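Local coordinates for uncharacterized protein (Yersinia pestis, PDB 4RGI) that is of unknown function but folds as a small KTSC domain, an alpha-beta sandwich of one antiparallel sheet and two helices, at residues N23-I28 with T35-G40; S12-I17 with I28-Q33. All blocks are in the same frame, centred on the assembly; numbering follows the deposited sequence.

In the fold
From the N terminus, the chain runs through strand 7-8 into strand 14-20, turns back as strand 25-30, turns again as strand 34-39, and reaches the last strand, 69-72, after helices 43-51 and 55-63. Contact 2 (12-17 with 28-33) closes the hairpin of strands 14-20 and 25-30 at the end away from its turn; contact 1 (23-28 with 35-40) closes that of strands 25-30 and 34-39 in the same way. Their segments alternate along the chain, so the two loops cross rather than nest, and Ile-28 on the shared strand 25-30 belongs to both. Together they build the three-stranded meander at the middle of the sheet, one face of which carries both helices.

Contact 1: N23-I28 with T35-G40; sequences NRMLEI and TYQYLG
Strands 25-30 and 34-39 form an antiparallel beta hairpin, with Leu-26 facing Tyr-38 and Ile-28 facing Tyr-36 as hydrogen-bonded pairs. Each pair exchanges two nearly straight bonds; the shortest runs from Tyr-38 N to Leu-26 O at 2.7 Å. On the face of Glu-27 and Gln-37, these two side chains lie side by side and point the same way. Gln-37 NE2 donates to Glu-27 OE1 over 2.9 Å at 172°, the carboxylate and amide planes only 19° apart. Both groups are held at their other ends as well: OE2 of Glu-27 forms a salt bridge with Arg-6, and OE1 of Gln-37 accepts from Arg-70, so the carboxylate probably stays ionised. Selenomethionine Met-25, bent at chi3 (75°), crosses the Gln-37 side chain obliquely, with Met-25 SE 3.8 Å from Leu-39 CD2. On the helix-covered face, Ile-28 CD1 meets Tyr-38 CE2 at 3.7 Å, while Phe-49 and Phe-59 pack on Ile-28 and Ile-63 on Tyr-38. Arg-24 and Met-25 enter the strand through a G1 bulge opposite Asp-20. Beside it, a water donates to Asn-23 O at 2.5 Å and accepts from Gly-40 N at 3.0 Å.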
loop_
_atom_site.group_PDB
_atom_site.type_symbol
_atom_site.label_atom_id
_atom_site.label_comp_id
_atom_site.label_asym_id
_atom_site.label_seq_id
_atom_site.Cartn_x
_atom_site.Cartn_y
_atom_site.Cartn_z
ATOM N N ASN A 23 4.912 10.910 7.430
ATOM C CA ASN A 23 3.495 10.956 7.765
ATOM C C ASN A 23 2.931 9.576 8.083
ATOM O O ASN A 23 1.743 9.439 8.368
ATOM C CB ASN A 23 2.700 11.582 6.617
ATOM C CG ASN A 23 3.314 12.874 6.115
ATOM O OD1 ASN A 23 4.031 13.553 6.846
ATOM N ND2 ASN A 23 3.041 13.217 4.860
ATOM N N ARG A 24 3.791 8.562 8.031
ATOM C CA ARG A 24 3.387 7.164 8.209
ATOM C C ARG A 24 2.220 6.806 7.299
ATOM O O ARG A 24 1.237 6.192 7.721
ATOM C CB ARG A 24 3.012 6.882 9.660
ATOM C CG ARG A 24 3.955 7.487 10.691
ATOM C CD ARG A 24 5.372 6.964 10.635
ATOM N NE ARG A 24 6.072 7.193 11.906
ATOM C CZ ARG A 24 6.494 8.379 12.346
ATOM N NH1 ARG A 24 6.301 9.475 11.625
ATOM N NH2 ARG A 24 7.114 8.475 13.517
HETATM N N MSE A 25 2.362 7.173 6.032
HETATM C CA MSE A 25 1.292 7.000 5.062
HETATM C C MSE A 25 1.682 6.034 3.962
HETATM O O MSE A 25 2.787 6.123 3.428
HETATM C CB MSE A 25 0.923 8.356 4.479
HETATM C CG MSE A 25 -0.256 8.354 3.528
HETATM SE SE MSE A 25 -0.799 10.194 3.274
HETATM C CE MSE A 25 0.649 10.775 2.095
ATOM N N LEU A 26 0.787 5.096 3.649
ATOM C CA LEU A 26 1.024 4.084 2.636
ATOM C C LEU A 26 0.118 4.369 1.455
ATOM O O LEU A 26 -1.062 4.590 1.649
ATOM C CB LEU A 26 0.721 2.701 3.196
ATOM C CG LEU A 26 0.865 1.513 2.265
ATOM C CD1 LEU A 26 2.335 1.175 2.056
ATOM C CD2 LEU A 26 0.150 0.366 2.894
ATOM N N GLU A 27 0.657 4.374 0.237
ATOM C CA GLU A 27 -0.175 4.651 -0.929
ATOM C C GLU A 27 -0.177 3.437 -1.841
ATOM O O GLU A 27 0.878 2.921 -2.203
ATOM C CB GLU A 27 0.325 5.893 -1.669
ATOM C CG GLU A 27 -0.655 6.461 -2.673
ATOM C CD GLU A 27 -0.222 7.840 -3.170
ATOM O OE1 GLU A 27 -0.483 8.844 -2.479
ATOM O OE2 GLU A 27 0.412 7.902 -4.235
ATOM N N ILE A 28 -1.369 2.973 -2.194
ATOM C CA ILE A 28 -1.496 1.773 -3.007
ATOM C C ILE A 28 -2.276 2.109 -4.271
ATOM O O ILE A 28 -3.390 2.599 -4.187
ATOM C CB ILE A 28 -2.230 0.649 -2.271
ATOM C CG1 ILE A 28 -1.556 0.353 -0.926
ATOM C CG2 ILE A 28 -2.255 -0.608 -3.157
ATOM C CD1 ILE A 28 -2.218 -0.777 -0.165
ATOM N N THR A 35 -6.479 4.668 -6.735
ATOM C CA THR A 35 -5.398 4.845 -5.765
ATOM C C THR A 35 -5.913 5.245 -4.386
ATOM O O THR A 35 -6.735 6.131 -4.265
ATOM C CB THR A 35 -4.389 5.893 -6.275
ATOM O OG1 THR A 35 -3.897 5.465 -7.553
ATOM C CG2 THR A 35 -3.218 6.036 -5.329
ATOM N N TYR A 36 -5.433 4.550 -3.355
ATOM C CA TYR A 36 -5.832 4.821 -1.972
ATOM C C TYR A 36 -4.641 5.131 -1.089
ATOM O O TYR A 36 -3.572 4.565 -1.290
ATOM C CB TYR A 36 -6.550 3.613 -1.374
ATOM C CG TYR A 36 -7.944 3.395 -1.890
ATOM C CD1 TYR A 36 -8.164 2.974 -3.184
ATOM C CD2 TYR A 36 -9.046 3.592 -1.070
ATOM C CE1 TYR A 36 -9.435 2.769 -3.656
ATOM C CE2 TYR A 36 -10.326 3.406 -1.543
ATOM C CZ TYR A 36 -10.514 2.990 -2.828
ATOM O OH TYR A 36 -11.791 2.799 -3.304
ATOM N N GLN A 37 -4.846 5.987 -0.088
ATOM C CA GLN A 37 -3.874 6.209 0.961
ATOM C C GLN A 37 -4.353 5.572 2.250
ATOM O O GLN A 37 -5.527 5.692 2.589
ATOM C CB GLN A 37 -3.638 7.706 1.176
ATOM C CG GLN A 37 -3.019 8.370 -0.028
ATOM C CD GLN A 37 -2.883 9.857 0.157
ATOM O OE1 GLN A 37 -3.620 10.455 0.933
ATOM N NE2 GLN A 37 -1.936 10.463 -0.547
ATOM N N TYR A 38 -3.433 4.922 2.961
ATOM C CA TYR A 38 -3.707 4.282 4.242
ATOM C C TYR A 38 -2.917 5.024 5.297
ATOM O O TYR A 38 -1.719 5.240 5.140
ATOM C CB TYR A 38 -3.324 2.799 4.222
ATOM C CG TYR A 38 -4.273 1.991 3.371
ATOM C CD1 TYR A 38 -5.342 1.323 3.952
ATOM C CD2 TYR A 38 -4.139 1.949 1.988
ATOM C CE1 TYR A 38 -6.245 0.596 3.176
ATOM C CE2 TYR A 38 -5.039 1.228 1.201
ATOM C CZ TYR A 38 -6.086 0.558 1.804
ATOM O OH TYR A 38 -6.979 -0.163 1.038
ATOM N N LEU A 39 -3.585 5.424 6.367
ATOM C CA LEU A 39 -2.981 6.349 7.312
ATOM C C LEU A 39 -2.537 5.625 8.551
ATOM O O LEU A 39 -3.198 4.705 8.999
ATOM C CB LEU A 39 -3.963 7.458 7.684
ATOM C CG LEU A 39 -4.548 8.219 6.510
ATOM C CD1 LEU A 39 -5.436 9.315 7.037
ATOM C CD2 LEU A 39 -3.429 8.804 5.715
ATOM N N GLY A 40 -1.402 6.032 9.095
ATOM C CA GLY A 40 -0.943 5.488 10.353
ATOM C C GLY A 40 -0.378 4.096 10.209
ATOM O O GLY A 40 -0.569 3.262 11.071
HETATM O O HOH W 1 -0.678 8.762 8.032
#

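Contact 2: S12-I17 with I28-Q33; sequences SRILSI and IQFREQ. With SO4 (sulfate ion), chain B.
Ser-16 and Gln-29 meet at their polar ends on one face of the sheet, while Ile-14, Phe-30 and Ile-28 gather on the other. Ser-16 OG, set between its backbone N and carbonyl carbon (chi1 62°), donates to Gln-29 OE1 over 2.7 Å, in the amide plane and on a lone pair. The glutamine reaches it as an extended chain with CG anti to the backbone N, and Arg-6, just ahead of strand 7-8, is hydrogen-bonded to the serine hydroxyl through its NE. On the opposite face, Ile-14 runs alongside Phe-30, its CG1 3.9 Å from CD2 of the ring. Ile-28 CG2 sits 3.6 Å above one ring face, offset toward the rim, and also touches Ile-14 CG2 at 3.8 Å; Phe-59 of helix 55-63 meets the Phe-30 ring edge-to-face. At the strand end, Leu-15 crosses Arg-31 at about a right angle and lays CD2 over one guanidinium face, 3.4 Å from NH1. Arg-31 NE is turned to Ser-11 O, and its backbone N donates to Arg-13 O. Nearby, Ser-12 N and OG hold a sulfate, probably from the crystallisation liquor, with Ser-11, Ser-54 and Gly-56. Leu-15 N reaches Gln-29 O at 2.8 Å and Ser-16 N reaches it weakly at 3.5 Å: two residues facing one, the classic beta bulge of an antiparallel hairpin.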
loop_
_atom_site.group_PDB
_atom_site.type_symbol
_atom_site.label_atom_id
_atom_site.label_comp_id
_atom_site.label_asym_id
_atom_site.label_seq_id
_atom_site.Cartn_x
_atom_site.Cartn_y
_atom_site.Cartn_z
ATOM N N SER A 12 -1.418 -9.207 -9.490
ATOM C CA SER A 12 -2.640 -9.269 -10.277
ATOM C C SER A 12 -3.620 -8.175 -9.846
ATOM O O SER A 12 -4.576 -7.873 -10.556
ATOM C CB SER A 12 -3.288 -10.648 -10.158
ATOM O OG SER A 12 -3.784 -10.897 -8.856
ATOM N N ARG A 13 -3.379 -7.569 -8.689
ATOM C CA ARG A 13 -4.333 -6.596 -8.168
ATOM C C ARG A 13 -3.742 -5.219 -7.933
ATOM O O ARG A 13 -4.465 -4.221 -7.909
ATOM C CB ARG A 13 -4.930 -7.119 -6.871
ATOM C CG ARG A 13 -5.721 -8.396 -7.073
ATOM C CD ARG A 13 -5.884 -9.118 -5.793
ATOM N NE ARG A 13 -6.639 -8.328 -4.821
ATOM C CZ ARG A 13 -6.814 -8.710 -3.564
ATOM N NH1 ARG A 13 -6.279 -9.850 -3.156
ATOM N NH2 ARG A 13 -7.505 -7.954 -2.712
ATOM N N ILE A 14 -2.428 -5.163 -7.752
ATOM C CA ILE A 14 -1.773 -3.922 -7.361
ATOM C C ILE A 14 -0.720 -3.518 -8.379
ATOM O O ILE A 14 0.071 -4.345 -8.830
ATOM C CB ILE A 14 -1.150 -4.071 -5.953
ATOM C CG1 ILE A 14 -2.274 -4.287 -4.930
ATOM C CG2 ILE A 14 -0.295 -2.841 -5.594
ATOM C CD1 ILE A 14 -1.827 -4.782 -3.546
ATOM N N LEU A 15 -0.718 -2.243 -8.756
ATOM C CA LEU A 15 0.242 -1.739 -9.738
ATOM C C LEU A 15 1.494 -1.114 -9.121
ATOM O O LEU A 15 2.602 -1.299 -9.625
ATOM C CB LEU A 15 -0.435 -0.716 -10.651
ATOM C CG LEU A 15 -1.520 -1.237 -11.592
ATOM C CD1 LEU A 15 -2.205 -0.072 -12.264
ATOM C CD2 LEU A 15 -0.914 -2.161 -12.638
ATOM N N SER A 16 1.325 -0.370 -8.030
ATOM C CA SER A 16 2.451 0.301 -7.391
ATOM C C SER A 16 2.143 0.642 -5.931
ATOM O O SER A 16 0.988 0.753 -5.544
ATOM C CB SER A 16 2.842 1.590 -8.137
ATOM O OG SER A 16 1.782 2.538 -8.133
ATOM N N ILE A 17 3.202 0.799 -5.145
ATOM C CA ILE A 17 3.100 1.014 -3.704
ATOM C C ILE A 17 4.101 2.054 -3.301
ATOM O O ILE A 17 5.268 1.948 -3.672
ATOM C CB ILE A 17 3.380 -0.271 -2.902
ATOM C CG1 ILE A 17 2.379 -1.368 -3.249
ATOM C CG2 ILE A 17 3.326 0.000 -1.390
ATOM C CD1 ILE A 17 2.761 -2.726 -2.673
ATOM N N ILE A 28 -1.369 2.973 -2.194
ATOM C CA ILE A 28 -1.496 1.773 -3.007
ATOM C C ILE A 28 -2.276 2.109 -4.271
ATOM O O ILE A 28 -3.390 2.599 -4.187
ATOM C CB ILE A 28 -2.230 0.649 -2.271
ATOM C CG1 ILE A 28 -1.556 0.353 -0.926
ATOM C CG2 ILE A 28 -2.255 -0.608 -3.157
ATOM C CD1 ILE A 28 -2.218 -0.777 -0.165
ATOM N N GLN A 29 -1.686 1.857 -5.432
ATOM C CA GLN A 29 -2.429 2.003 -6.671
ATOM C C GLN A 29 -2.917 0.630 -7.149
ATOM O O GLN A 29 -2.113 -0.246 -7.449
ATOM C CB GLN A 29 -1.557 2.675 -7.721
ATOM C CG GLN A 29 -2.186 2.733 -9.094
ATOM C CD GLN A 29 -1.269 3.366 -10.097
ATOM O OE1 GLN A 29 -0.047 3.221 -10.026
ATOM N NE2 GLN A 29 -1.854 4.079 -11.055
ATOM N N PHE A 30 -4.231 0.444 -7.191
ATOM C CA PHE A 30 -4.828 -0.827 -7.603
ATOM C C PHE A 30 -5.071 -0.886 -9.119
ATOM O O PHE A 30 -5.233 0.141 -9.766
ATOM C CB PHE A 30 -6.145 -1.053 -6.863
ATOM C CG PHE A 30 -5.991 -1.181 -5.376
ATOM C CD1 PHE A 30 -6.134 -0.083 -4.549
ATOM C CD2 PHE A 30 -5.713 -2.408 -4.808
ATOM C CE1 PHE A 30 -5.992 -0.216 -3.179
ATOM C CE2 PHE A 30 -5.565 -2.541 -3.454
ATOM C CZ PHE A 30 -5.700 -1.450 -2.638
ATOM N N ARG A 31 -5.104 -2.090 -9.681
ATOM C CA ARG A 31 -5.309 -2.235 -11.121
ATOM C C ARG A 31 -6.619 -1.624 -11.615
ATOM O O ARG A 31 -6.612 -0.765 -12.505
ATOM C CB ARG A 31 -5.267 -3.707 -11.521
ATOM C CG ARG A 31 -3.880 -4.289 -11.502
ATOM C CD ARG A 31 -3.739 -5.402 -12.511
ATOM N NE ARG A 31 -2.359 -5.863 -12.564
ATOM C CZ ARG A 31 -1.506 -5.560 -13.533
ATOM N NH1 ARG A 31 -1.893 -4.799 -14.550
ATOM N NH2 ARG A 31 -0.266 -6.028 -13.490
ATOM N N GLU A 32 -7.729 -2.072 -11.030
ATOM C CA GLU A 32 -9.073 -1.690 -11.472
ATOM C C GLU A 32 -9.684 -0.581 -10.598
ATOM O O GLU A 32 -10.520 0.191 -11.064
ATOM C CB GLU A 32 -9.994 -2.941 -11.503
ATOM C CG GLU A 32 -11.452 -2.731 -11.010
ATOM C CD GLU A 32 -12.358 -3.980 -11.109
ATOM O OE1 GLU A 32 -13.332 -3.951 -11.891
ATOM O OE2 GLU A 32 -12.121 -4.972 -10.386
ATOM N N GLN A 33 -9.255 -0.467 -9.345
ATOM C CA GLN A 33 -10.005 0.360 -8.406
ATOM C C GLN A 33 -9.363 1.677 -7.983
ATOM O O GLN A 33 -9.836 2.308 -7.048
ATOM C CB GLN A 33 -10.319 -0.456 -7.150
ATOM C CG GLN A 33 -11.461 -1.452 -7.341
ATOM C CD GLN A 33 -11.979 -2.017 -6.031
ATOM O OE1 GLN A 33 -12.493 -1.286 -5.173
ATOM N NE2 GLN A 33 -11.840 -3.324 -5.865
HETATM S S SO4 B . -1.184 -11.177 -6.437
HETATM O O1 SO4 B . -2.586 -10.817 -6.438
HETATM O O2 SO4 B . -0.749 -11.303 -7.822
HETATM O O3 SO4 B . -0.450 -10.106 -5.768
HETATM O O4 SO4 B . -0.981 -12.452 -5.733
#